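Local coordinates for LYND (Lyngbya aestuarii, PDB 4V1T), which probably catalyses the ATP-dependent cyclodehydration of peptide side chains to heterocycles, as a YcaO-family cyclodehydratase of cyanobactin-type peptide biosynthesis, at residues 97-102 / 281-286; 193-198 / 265-270; 208-213 / 363-368; 526-531 / 741-746. All coordinates share one frame; numbering follows the deposited sequence.

Contact 1 of 4, residues 97-102 / 281-286; sequences SELGIA and VFFPTL
L99 and I101 meet the F283 ring from two directions. The CD2 methyl of L99 packs on the root of the phenylalanine, 3.7 Å from F283 CB and slightly farther from CG, and the two side chains cross at about a right angle. L99 O sits obliquely 3.7 Å from F283 CD2. The CD1 methyl of I101 approaches the ring's edge near its plane, 4.0 Å from F283 CE2, and lies 4.3 Å from V281 CG2. No hydrogen bond joins the segments. The backbone that presents both aliphatic residues is a helix end: G100, with positive phi (83°), closes a Schellman motif after helix 90-98, and G100 N bonds S97 O at 2.9 Å, turning the chain between L99 and I101. On the other side, F283 lies in the loop between helix 250-275 and strand 289-294. Its CG stands between the backbone N and the carbonyl carbon (chi1 64°), which directs the ring at the helix end. Cutting F283 back to an alanine removes the ring, and L99 CD2 and I101 CD1 would probably face the gap it leaves. Farther out, F283 O accepts a hydrogen bond from K270 NZ, and L99 also packs on S296 of the second subunit.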
loop_
_atom_site.group_PDB
_atom_site.type_symbol
_atom_site.label_atom_id
_atom_site.label_comp_id
_atom_site.label_asym_id
_atom_site.label_seq_id
_atom_site.Cartn_x
_atom_site.Cartn_y
_atom_site.Cartn_z
ATOM N N SER B 97 -20.835 -10.924 -20.644
ATOM C CA SER B 97 -21.633 -11.540 -19.585
ATOM C C SER B 97 -20.836 -11.555 -18.294
ATOM O O SER B 97 -21.406 -11.476 -17.219
ATOM C CB SER B 97 -22.074 -12.965 -19.949
ATOM O OG SER B 97 -20.981 -13.805 -20.274
ATOM N N GLU B 98 -19.515 -11.650 -18.409
ATOM C CA GLU B 98 -18.646 -11.646 -17.242
ATOM C C GLU B 98 -18.639 -10.274 -16.569
ATOM O O GLU B 98 -18.409 -10.160 -15.367
ATOM C CB GLU B 98 -17.226 -12.045 -17.631
ATOM C CG GLU B 98 -16.393 -12.514 -16.457
ATOM C CD GLU B 98 -15.010 -12.931 -16.879
ATOM O OE1 GLU B 98 -14.195 -12.028 -17.135
ATOM O OE2 GLU B 98 -14.743 -14.146 -16.966
ATOM N N LEU B 99 -18.903 -9.235 -17.349
ATOM C CA LEU B 99 -19.041 -7.886 -16.810
ATOM C C LEU B 99 -20.465 -7.625 -16.322
ATOM O O LEU B 99 -20.791 -6.522 -15.912
ATOM C CB LEU B 99 -18.645 -6.860 -17.871
ATOM C CG LEU B 99 -17.142 -6.785 -18.151
ATOM C CD1 LEU B 99 -16.876 -5.979 -19.414
ATOM C CD2 LEU B 99 -16.412 -6.186 -16.962
ATOM N N GLY B 100 -21.304 -8.650 -16.386
ATOM C CA GLY B 100 -22.677 -8.558 -15.917
ATOM C C GLY B 100 -23.621 -7.957 -16.944
ATOM O O GLY B 100 -24.680 -7.467 -16.582
ATOM N N ILE B 101 -23.236 -7.997 -18.220
ATOM C CA ILE B 101 -24.046 -7.437 -19.299
ATOM C C ILE B 101 -24.676 -8.537 -20.146
ATOM O O ILE B 101 -23.987 -9.461 -20.587
ATOM C CB ILE B 101 -23.208 -6.554 -20.232
ATOM C CG1 ILE B 101 -22.439 -5.481 -19.444
ATOM C CG2 ILE B 101 -24.107 -5.918 -21.279
ATOM C CD1 ILE B 101 -23.324 -4.507 -18.680
ATOM N N ALA B 102 -25.995 -8.480 -20.324
ATOM C CA ALA B 102 -26.690 -9.451 -21.173
ATOM C C ALA B 102 -26.172 -9.326 -22.600
ATOM O O ALA B 102 -26.125 -8.224 -23.138
ATOM C CB ALA B 102 -28.192 -9.222 -21.131
ATOM N N VAL B 281 -24.945 -0.469 -13.878
ATOM C CA VAL B 281 -23.657 -0.988 -14.337
ATOM C C VAL B 281 -22.567 -0.602 -13.340
ATOM O O VAL B 281 -22.523 0.531 -12.875
ATOM C CB VAL B 281 -23.298 -0.450 -15.729
ATOM C CG1 VAL B 281 -23.097 1.049 -15.672
ATOM C CG2 VAL B 281 -22.040 -1.130 -16.264
ATOM N N PHE B 282 -21.690 -1.549 -13.022
ATOM C CA PHE B 282 -20.729 -1.372 -11.942
ATOM C C PHE B 282 -19.288 -1.238 -12.416
ATOM O O PHE B 282 -18.526 -0.435 -11.875
ATOM C CB PHE B 282 -20.824 -2.550 -10.972
ATOM C CG PHE B 282 -22.150 -2.648 -10.270
ATOM C CD1 PHE B 282 -22.415 -1.874 -9.147
ATOM C CD2 PHE B 282 -23.139 -3.501 -10.740
ATOM C CE1 PHE B 282 -23.638 -1.958 -8.498
ATOM C CE2 PHE B 282 -24.364 -3.591 -10.096
ATOM C CZ PHE B 282 -24.616 -2.817 -8.974
ATOM N N PHE B 283 -18.919 -2.021 -13.424
ATOM C CA PHE B 283 -17.520 -2.227 -13.742
ATOM C C PHE B 283 -16.808 -0.910 -14.080
ATOM O O PHE B 283 -17.409 -0.006 -14.663
ATOM C CB PHE B 283 -17.377 -3.241 -14.891
ATOM C CG PHE B 283 -17.969 -2.787 -16.209
ATOM C CD1 PHE B 283 -17.255 -1.967 -17.070
ATOM C CD2 PHE B 283 -19.222 -3.217 -16.603
ATOM C CE1 PHE B 283 -17.786 -1.567 -18.281
ATOM C CE2 PHE B 283 -19.764 -2.820 -17.814
ATOM C CZ PHE B 283 -19.049 -1.987 -18.653
ATOM N N PRO B 284 -15.522 -0.809 -13.720
ATOM C CA PRO B 284 -14.799 0.445 -13.951
ATOM C C PRO B 284 -14.532 0.739 -15.422
ATOM O O PRO B 284 -14.295 -0.171 -16.209
ATOM C CB PRO B 284 -13.486 0.235 -13.185
ATOM C CG PRO B 284 -13.303 -1.232 -13.154
ATOM C CD PRO B 284 -14.678 -1.825 -13.064
ATOM N N THR B 285 -14.586 2.020 -15.773
ATOM C CA THR B 285 -14.206 2.496 -17.090
ATOM C C THR B 285 -13.268 3.695 -16.900
ATOM O O THR B 285 -12.952 4.062 -15.776
ATOM C CB THR B 285 -15.435 2.871 -17.933
ATOM O OG1 THR B 285 -16.352 3.619 -17.136
ATOM C CG2 THR B 285 -16.134 1.635 -18.431
ATOM N N LEU B 286 -12.827 4.302 -17.991
ATOM C CA LEU B 286 -11.801 5.348 -17.919
ATOM C C LEU B 286 -12.343 6.741 -17.584
ATOM O O LEU B 286 -11.618 7.728 -17.674
ATOM C CB LEU B 286 -11.048 5.401 -19.238
ATOM C CG LEU B 286 -10.275 4.139 -19.615
ATOM C CD1 LEU B 286 -9.695 4.292 -21.012
ATOM C CD2 LEU B 286 -9.173 3.865 -18.614
#

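Contact 2 of 4, residues 193-198 / 265-270; sequences GPVFVP and AKWIVK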
loop_
_atom_site.group_PDB
_atom_site.type_symbol
_atom_site.label_atom_id
_atom_site.label_comp_id
_atom_site.label_asym_id
_atom_site.label_seq_id
_atom_site.Cartn_x
_atom_site.Cartn_y
_atom_site.Cartn_z
ATOM N N GLY B 193 -6.947 7.306 -21.368
ATOM C CA GLY B 193 -7.957 8.022 -20.611
ATOM C C GLY B 193 -7.505 9.445 -20.341
ATOM O O GLY B 193 -6.386 9.826 -20.697
ATOM N N PRO B 194 -8.367 10.241 -19.711
ATOM C CA PRO B 194 -9.688 9.802 -19.274
ATOM C C PRO B 194 -10.745 9.874 -20.354
ATOM O O PRO B 194 -10.495 10.385 -21.452
ATOM C CB PRO B 194 -10.013 10.797 -18.173
ATOM C CG PRO B 194 -9.417 12.062 -18.673
ATOM C CD PRO B 194 -8.153 11.668 -19.412
ATOM N N VAL B 195 -11.916 9.339 -20.031
ATOM C CA VAL B 195 -13.136 9.699 -20.712
ATOM C C VAL B 195 -13.657 10.956 -20.028
ATOM O O VAL B 195 -13.964 10.933 -18.837
ATOM C CB VAL B 195 -14.200 8.583 -20.642
ATOM C CG1 VAL B 195 -15.572 9.100 -21.073
ATOM C CG2 VAL B 195 -13.782 7.406 -21.506
ATOM N N PHE B 196 -13.743 12.045 -20.787
ATOM C CA PHE B 196 -14.319 13.291 -20.306
ATOM C C PHE B 196 -15.825 13.290 -20.536
ATOM O O PHE B 196 -16.280 13.176 -21.670
ATOM C CB PHE B 196 -13.694 14.496 -21.025
ATOM C CG PHE B 196 -12.207 14.625 -20.831
ATOM C CD1 PHE B 196 -11.693 15.173 -19.673
ATOM C CD2 PHE B 196 -11.327 14.198 -21.812
ATOM C CE1 PHE B 196 -10.333 15.305 -19.499
ATOM C CE2 PHE B 196 -9.956 14.341 -21.651
ATOM C CZ PHE B 196 -9.459 14.889 -20.492
ATOM N N VAL B 197 -16.583 13.422 -19.457
ATOM C CA VAL B 197 -18.033 13.586 -19.533
ATOM C C VAL B 197 -18.402 14.988 -19.022
ATOM O O VAL B 197 -18.403 15.218 -17.813
ATOM C CB VAL B 197 -18.780 12.519 -18.702
ATOM C CG1 VAL B 197 -20.276 12.613 -18.966
ATOM C CG2 VAL B 197 -18.288 11.122 -19.042
ATOM N N PRO B 198 -18.690 15.931 -19.941
ATOM C CA PRO B 198 -19.027 17.310 -19.560
ATOM C C PRO B 198 -20.147 17.396 -18.534
ATOM O O PRO B 198 -21.223 16.865 -18.772
ATOM C CB PRO B 198 -19.469 17.935 -20.881
ATOM C CG PRO B 198 -18.676 17.214 -21.901
ATOM C CD PRO B 198 -18.571 15.793 -21.401
ATOM N N ALA B 265 -14.813 0.058 -26.041
ATOM C CA ALA B 265 -15.947 -0.862 -26.058
ATOM C C ALA B 265 -16.633 -0.913 -24.701
ATOM O O ALA B 265 -17.852 -0.853 -24.610
ATOM C CB ALA B 265 -15.496 -2.250 -26.471
ATOM N N LYS B 266 -15.839 -1.006 -23.646
ATOM C CA LYS B 266 -16.374 -1.078 -22.311
ATOM C C LYS B 266 -17.111 0.195 -21.948
ATOM O O LYS B 266 -18.118 0.150 -21.242
ATOM C CB LYS B 266 -15.265 -1.352 -21.295
ATOM C CG LYS B 266 -14.805 -2.803 -21.260
ATOM C CD LYS B 266 -14.168 -3.162 -19.934
ATOM C CE LYS B 266 -12.740 -2.691 -19.863
ATOM N NZ LYS B 266 -12.311 -2.425 -18.472
ATOM N N TRP B 267 -16.620 1.333 -22.427
ATOM C CA TRP B 267 -17.308 2.595 -22.169
ATOM C C TRP B 267 -18.660 2.688 -22.871
ATOM O O TRP B 267 -19.659 3.060 -22.253
ATOM C CB TRP B 267 -16.460 3.807 -22.577
ATOM C CG TRP B 267 -17.258 5.047 -22.474
ATOM C CD1 TRP B 267 -17.806 5.753 -23.502
ATOM C CD2 TRP B 267 -17.674 5.700 -21.272
ATOM N NE1 TRP B 267 -18.521 6.816 -23.017
ATOM C CE2 TRP B 267 -18.450 6.811 -21.650
ATOM C CE3 TRP B 267 -17.448 5.463 -19.913
ATOM C CZ2 TRP B 267 -19.002 7.684 -20.724
ATOM C CZ3 TRP B 267 -18.007 6.328 -18.988
ATOM C CH2 TRP B 267 -18.777 7.423 -19.399
ATOM N N ILE B 268 -18.690 2.365 -24.160
ATOM C CA ILE B 268 -19.922 2.513 -24.942
ATOM C C ILE B 268 -20.987 1.549 -24.437
ATOM O O ILE B 268 -22.184 1.886 -24.434
ATOM C CB ILE B 268 -19.702 2.303 -26.463
ATOM C CG1 ILE B 268 -19.095 0.929 -26.746
ATOM C CG2 ILE B 268 -18.808 3.404 -27.013
ATOM C CD1 ILE B 268 -18.989 0.586 -28.215
ATOM N N VAL B 269 -20.570 0.358 -23.995
ATOM C CA VAL B 269 -21.525 -0.624 -23.474
ATOM C C VAL B 269 -22.108 -0.113 -22.169
ATOM O O VAL B 269 -23.331 -0.103 -21.964
ATOM C CB VAL B 269 -20.869 -1.993 -23.266
ATOM C CG1 VAL B 269 -21.750 -2.914 -22.416
ATOM C CG2 VAL B 269 -20.568 -2.631 -24.605
ATOM N N LYS B 270 -21.220 0.327 -21.289
ATOM C CA LYS B 270 -21.617 0.952 -20.040
ATOM C C LYS B 270 -22.567 2.129 -20.276
ATOM O O LYS B 270 -23.584 2.287 -19.594
ATOM C CB LYS B 270 -20.372 1.401 -19.278
ATOM C CG LYS B 270 -20.635 2.207 -18.016
ATOM C CD LYS B 270 -19.573 1.910 -16.973
ATOM C CE LYS B 270 -19.628 2.847 -15.798
ATOM N NZ LYS B 270 -18.439 2.670 -14.923
#
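V195 and V197 both place a methyl group on the W267 indole, and the contact is wholly apolar across the two segments. The CH-pi interaction belongs to V195: its CG1 stands 3.7 Å from the centroid of the six-membered ring and only 13° off the ring normal, hence squarely over one face. That methyl is the branch anti to the backbone N (chi1 167°), which carries it forward from the strand. Ordinary van der Waals packing adds V197, whose CG2 comes obliquely to the benzo end of the indole, 3.7 Å from W267 CH2 and 3.9 Å from CZ2. Two residues apart on an extended chain, the valines project the same way, toward the helix. W267 CG is likewise anti to its N (chi1 172°), which swings the indole toward the valines; with the V195 side chain it fills the 8.4 Å between V195 CA and W267 CA. Around this core, T285 also touches the indole, L181 packs on V195, and F196, whose CB points away from the helix, stacks with W180. These contacts seat helix 250-275 on strand 189-196 and the residue just after it, an example of helix-on-sheet packing against the seven-stranded mixed sheet of an alpha/beta domain.

Contact 3 of 4, residues 208-213 / 363-368; sequences AHRLRG and TGVVTE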
loop_
_atom_site.group_PDB
_atom_site.type_symbol
_atom_site.label_atom_id
_atom_site.label_comp_id
_atom_site.label_asym_id
_atom_site.label_seq_id
_atom_site.Cartn_x
_atom_site.Cartn_y
_atom_site.Cartn_z
ATOM N N ALA B 208 -5.093 19.620 -17.228
ATOM C CA ALA B 208 -3.972 20.447 -17.654
ATOM C C ALA B 208 -3.350 21.192 -16.471
ATOM O O ALA B 208 -2.134 21.309 -16.373
ATOM C CB ALA B 208 -4.422 21.421 -18.723
ATOM N N HIS B 209 -4.195 21.675 -15.566
ATOM C CA HIS B 209 -3.743 22.430 -14.403
ATOM C C HIS B 209 -2.823 21.578 -13.520
ATOM O O HIS B 209 -1.908 22.086 -12.899
ATOM C CB HIS B 209 -4.945 22.927 -13.599
ATOM C CG HIS B 209 -4.603 23.913 -12.529
ATOM N ND1 HIS B 209 -4.358 23.546 -11.224
ATOM C CD2 HIS B 209 -4.487 25.266 -12.567
ATOM C CE1 HIS B 209 -4.098 24.625 -10.506
ATOM N NE2 HIS B 209 -4.170 25.683 -11.298
ATOM N N ARG B 210 -3.076 20.278 -13.464
ATOM C CA ARG B 210 -2.208 19.379 -12.716
ATOM C C ARG B 210 -0.958 19.032 -13.530
ATOM O O ARG B 210 0.152 19.009 -12.999
ATOM C CB ARG B 210 -2.962 18.096 -12.337
ATOM C CG ARG B 210 -4.147 18.291 -11.393
ATOM C CD ARG B 210 -3.687 18.674 -9.993
ATOM N NE ARG B 210 -4.808 19.088 -9.154
ATOM C CZ ARG B 210 -5.502 18.280 -8.360
ATOM N NH1 ARG B 210 -5.209 16.992 -8.271
ATOM N NH2 ARG B 210 -6.507 18.771 -7.649
ATOM N N LEU B 211 -1.149 18.758 -14.814
ATOM C CA LEU B 211 -0.047 18.371 -15.697
ATOM C C LEU B 211 1.037 19.433 -15.784
ATOM O O LEU B 211 2.213 19.126 -15.593
ATOM C CB LEU B 211 -0.564 18.078 -17.109
ATOM C CG LEU B 211 -1.306 16.770 -17.335
ATOM C CD1 LEU B 211 -1.805 16.674 -18.771
ATOM C CD2 LEU B 211 -0.426 15.577 -17.003
ATOM N N ARG B 212 0.638 20.668 -16.085
ATOM C CA ARG B 212 1.567 21.806 -16.158
ATOM C C ARG B 212 2.448 21.868 -14.911
ATOM O O ARG B 212 3.654 22.057 -14.993
ATOM C CB ARG B 212 0.791 23.122 -16.329
ATOM C CG ARG B 212 0.569 23.537 -17.777
ATOM C CD ARG B 212 -0.722 24.320 -17.958
ATOM N NE ARG B 212 -1.164 24.287 -19.347
ATOM C CZ ARG B 212 -2.416 24.480 -19.752
ATOM N NH1 ARG B 212 -3.391 24.738 -18.878
ATOM N NH2 ARG B 212 -2.701 24.405 -21.044
ATOM N N GLY B 213 1.824 21.685 -13.758
ATOM C CA GLY B 213 2.522 21.739 -12.492
ATOM C C GLY B 213 3.484 20.593 -12.268
ATOM O O GLY B 213 4.576 20.787 -11.736
ATOM N N THR B 363 -1.783 13.311 -12.371
ATOM C CA THR B 363 -3.029 13.977 -12.001
ATOM C C THR B 363 -3.015 14.497 -10.566
ATOM O O THR B 363 -3.955 15.166 -10.129
ATOM C CB THR B 363 -4.220 13.003 -12.143
ATOM O OG1 THR B 363 -5.438 13.740 -12.189
ATOM C CG2 THR B 363 -4.252 12.033 -10.977
ATOM N N GLY B 364 -1.957 14.164 -9.834
ATOM C CA GLY B 364 -1.885 14.464 -8.415
ATOM C C GLY B 364 -1.154 15.751 -8.090
ATOM O O GLY B 364 -0.823 16.532 -8.972
ATOM N N VAL B 365 -0.901 15.952 -6.803
ATOM C CA VAL B 365 -0.215 17.144 -6.308
ATOM C C VAL B 365 1.058 16.776 -5.559
ATOM O O VAL B 365 1.854 17.651 -5.249
ATOM C CB VAL B 365 -1.117 17.978 -5.377
ATOM C CG1 VAL B 365 -2.346 18.445 -6.130
ATOM C CG2 VAL B 365 -1.524 17.161 -4.165
ATOM N N VAL B 366 1.229 15.489 -5.247
ATOM C CA VAL B 366 2.480 14.995 -4.668
ATOM C C VAL B 366 3.048 13.894 -5.559
ATOM O O VAL B 366 2.338 12.983 -5.963
ATOM C CB VAL B 366 2.294 14.504 -3.208
ATOM C CG1 VAL B 366 1.367 15.431 -2.449
ATOM C CG2 VAL B 366 1.714 13.126 -3.143
ATOM N N THR B 367 4.329 14.008 -5.885
ATOM C CA THR B 367 4.962 13.128 -6.860
ATOM C C THR B 367 4.976 11.700 -6.365
ATOM O O THR B 367 4.514 10.803 -7.046
ATOM C CB THR B 367 6.419 13.553 -7.149
ATOM O OG1 THR B 367 6.475 14.967 -7.354
ATOM C CG2 THR B 367 6.968 12.831 -8.377
ATOM N N GLU B 368 5.523 11.515 -5.173
ATOM C CA GLU B 368 5.692 10.199 -4.568
ATOM C C GLU B 368 5.505 10.300 -3.060
ATOM O O GLU B 368 5.383 11.393 -2.506
ATOM C CB GLU B 368 7.086 9.651 -4.873
ATOM C CG GLU B 368 8.214 10.529 -4.334
ATOM C CD GLU B 368 9.588 10.114 -4.817
ATOM O OE1 GLU B 368 9.739 8.966 -5.282
ATOM O OE2 GLU B 368 10.525 10.937 -4.719
#
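R210 NH1 donates a hydrogen bond to T363 O, the one polar bond between the segments. The distance is 2.9 Å and the N-H...O angle 144°, noticeably bent. The donor lies in the carbonyl plane, while the oxygen is tilted 20° out of the guanidinium plane. Charge pairing lies outside the two segments: R210 NH2 forms a salt bridge with D724, so the guanidinium is tied through both terminal nitrogens. The helix that carries R210, 204-213, follows directly on C203, and C206 lies in its first turn; both are zinc ligands, with C311 and C314 completing the site. The R210 side chain is about 10 Å from the zinc; the contact joins this helix to the loop before strand 369-371. Van der Waals contacts run along the arginine from CB to NH1. V365 CG1 lies over one face of the guanidinium, offset toward the rim and 3.9 Å from R210 CZ, and R210 CD is 3.7 Å from G364 O. A bend at chi2 (-70°) folds the aliphatic part over the T363 carbonyl, with R210 CG 3.4 Å from T363 O. A methionine in its place would probably leave the buried T363 carbonyl without this donor and D724 without its cationic partner. Nearby, N214 ND2 donates to G364 O, while V365 also packs on V425 and Y428 of helix 413-429.

Contact 4 of 4, residues 526-531 / 741-746; sequences RGDSNG and WSRFGE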
loop_
_atom_site.group_PDB
_atom_site.type_symbol
_atom_site.label_atom_id
_atom_site.label_comp_id
_atom_site.label_asym_id
_atom_site.label_seq_id
_atom_site.Cartn_x
_atom_site.Cartn_y
_atom_site.Cartn_z
ATOM N N ARG B 526 8.609 38.182 -0.571
ATOM C CA ARG B 526 8.472 36.818 -1.077
ATOM C C ARG B 526 7.693 36.012 -0.043
ATOM O O ARG B 526 8.083 35.958 1.128
ATOM C CB ARG B 526 9.837 36.168 -1.307
ATOM C CG ARG B 526 10.526 36.583 -2.581
ATOM C CD ARG B 526 11.944 36.054 -2.634
ATOM N NE ARG B 526 12.672 36.596 -3.777
ATOM C CZ ARG B 526 13.953 36.354 -4.041
ATOM N NH1 ARG B 526 14.669 35.570 -3.240
ATOM N NH2 ARG B 526 14.522 36.898 -5.110
ATOM N N GLY B 527 6.592 35.403 -0.467
ATOM C CA GLY B 527 5.786 34.588 0.435
ATOM C C GLY B 527 6.597 33.461 1.045
ATOM O O GLY B 527 7.229 32.693 0.327
ATOM N N ASP B 528 6.600 33.385 2.369
ATOM C CA ASP B 528 7.353 32.353 3.073
ATOM C C ASP B 528 6.406 31.287 3.630
ATOM O O ASP B 528 5.177 31.421 3.550
ATOM C CB ASP B 528 8.220 32.963 4.186
ATOM C CG ASP B 528 7.417 33.717 5.231
ATOM O OD1 ASP B 528 6.281 33.317 5.557
ATOM O OD2 ASP B 528 7.943 34.721 5.750
ATOM N N SER B 529 6.986 30.240 4.203
ATOM C CA SER B 529 6.223 29.084 4.665
ATOM C C SER B 529 5.891 29.151 6.150
ATOM O O SER B 529 5.238 28.263 6.677
ATOM C CB SER B 529 6.999 27.793 4.364
ATOM O OG SER B 529 8.220 27.740 5.080
ATOM N N ASN B 530 6.337 30.204 6.829
ATOM C CA ASN B 530 6.148 30.300 8.273
ATOM C C ASN B 530 4.686 30.543 8.672
ATOM O O ASN B 530 4.072 31.527 8.275
ATOM C CB ASN B 530 7.033 31.407 8.861
ATOM C CG ASN B 530 7.080 31.358 10.369
ATOM O OD1 ASN B 530 6.676 30.355 10.972
ATOM N ND2 ASN B 530 7.572 32.428 10.991
ATOM N N GLY B 531 4.147 29.634 9.476
ATOM C CA GLY B 531 2.761 29.702 9.895
ATOM C C GLY B 531 1.851 28.889 8.993
ATOM O O GLY B 531 0.674 28.711 9.293
ATOM N N TRP B 741 14.876 33.425 10.514
ATOM C CA TRP B 741 15.757 33.937 9.472
ATOM C C TRP B 741 16.372 35.254 9.943
ATOM O O TRP B 741 15.919 35.833 10.931
ATOM C CB TRP B 741 14.977 34.128 8.164
ATOM C CG TRP B 741 14.469 32.839 7.563
ATOM C CD1 TRP B 741 14.820 31.569 7.923
ATOM C CD2 TRP B 741 13.536 32.707 6.487
ATOM N NE1 TRP B 741 14.157 30.649 7.137
ATOM C CE2 TRP B 741 13.361 31.326 6.250
ATOM C CE3 TRP B 741 12.828 33.622 5.699
ATOM C CZ2 TRP B 741 12.504 30.841 5.264
ATOM C CZ3 TRP B 741 11.976 33.136 4.719
ATOM C CH2 TRP B 741 11.825 31.762 4.509
ATOM N N SER B 742 17.409 35.715 9.246
ATOM C CA SER B 742 18.157 36.900 9.664
ATOM C C SER B 742 17.402 38.207 9.394
ATOM O O SER B 742 17.747 38.963 8.482
ATOM C CB SER B 742 19.518 36.934 8.965
ATOM O OG SER B 742 20.310 35.804 9.322
ATOM N N ARG B 743 16.380 38.468 10.205
ATOM C CA ARG B 743 15.579 39.694 10.090
ATOM C C ARG B 743 15.673 40.472 11.399
ATOM O O ARG B 743 15.101 40.071 12.404
ATOM C CB ARG B 743 14.127 39.358 9.743
ATOM C CG ARG B 743 14.010 38.515 8.472
ATOM C CD ARG B 743 12.579 38.213 8.119
ATOM N NE ARG B 743 12.431 37.585 6.810
ATOM C CZ ARG B 743 11.261 37.225 6.292
ATOM N NH1 ARG B 743 10.137 37.410 6.976
ATOM N NH2 ARG B 743 11.209 36.668 5.093
ATOM N N PHE B 744 16.402 41.586 11.371
ATOM C CA PHE B 744 16.835 42.252 12.594
ATOM C C PHE B 744 16.174 43.601 12.839
ATOM O O PHE B 744 16.774 44.489 13.453
ATOM C CB PHE B 744 18.358 42.433 12.568
ATOM C CG PHE B 744 19.117 41.149 12.409
ATOM C CD1 PHE B 744 18.661 39.981 13.006
ATOM C CD2 PHE B 744 20.295 41.108 11.681
ATOM C CE1 PHE B 744 19.347 38.794 12.863
ATOM C CE2 PHE B 744 20.995 39.921 11.539
ATOM C CZ PHE B 744 20.527 38.764 12.131
ATOM N N GLY B 745 14.938 43.754 12.380
ATOM C CA GLY B 745 14.159 44.946 12.698
ATOM C C GLY B 745 13.830 44.988 14.182
ATOM O O GLY B 745 13.855 43.962 14.859
ATOM N N GLU B 746 13.532 46.177 14.687
ATOM C CA GLU B 746 13.232 46.365 16.104
ATOM C C GLU B 746 11.996 45.562 16.524
ATOM O O GLU B 746 11.134 45.267 15.706
ATOM C CB GLU B 746 13.021 47.856 16.411
ATOM C CG GLU B 746 11.764 48.471 15.790
ATOM C CD GLU B 746 11.677 49.982 15.991
ATOM O OE1 GLU B 746 12.644 50.593 16.498
ATOM O OE2 GLU B 746 10.639 50.571 15.633
HETATM O O HOH W 1 8.915 36.843 3.721
HETATM O O HOH W 2 6.923 37.204 6.142
#
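In the neighbourhood of the nucleotide and magnesium site of the YcaO domain, at some remove from the ligands themselves, D528 meets W741 and R743; the D528 side chain is about 10 Å from a bound magnesium ion and that of W741 about 12 Å from the ADP. The loop of D528 leads into strand 532-535, and that of W741 and R743 precedes helix 748-755. D528 CB packs obliquely on the six-membered part of the indole, 3.8 Å from both CZ3 and CH2 of W741. Its carboxylate turns to R743, but the salt bridge is long: D528 OD2 to R743 NH1 measures 3.7 Å, with the carboxylate and guanidinium planes 31° apart. Two waters fill in for direct hydrogen bonds. The first donates to D528 OD2 and to R526 O and accepts from R743 NH2 at 2.7 Å. The second donates to D528 OD2 at 2.7 Å and takes a weak bond from R743 NH1, lying in the guanidinium plane at its edge. The extended R743 chain carries its charge out to this water pair. K731 NZ, which also binds N530 O, pairs with D528 OD1 and is the direct cationic partner of D528, while the link to R743 is largely water-mediated.

Overall arrangement
Contacts 1 and 2 are neighbours, about 12 Å apart between centres, and contact 2 is nested within the chain loop that contact 1 closes. Residues 281-286 of contact 1 follow helix 250-275, which carries one side of contact 2, and L286 O makes a probable hydrogen bond of 2.9 Å to V195 N of strand 189-196, an inner strand of the mixed sheet. Contact 3 lies about 22 Å from contact 2, centre to centre, and its segments alternate along the chain with those of contacts 1 and 2. It joins helix 204-213, beside the zinc site, to the loop before strand 369-371. Contact 4 comes last in series, its centre about 29 Å from that of contact 3 and about 57 Å from that of contact 1, across the chain's centre.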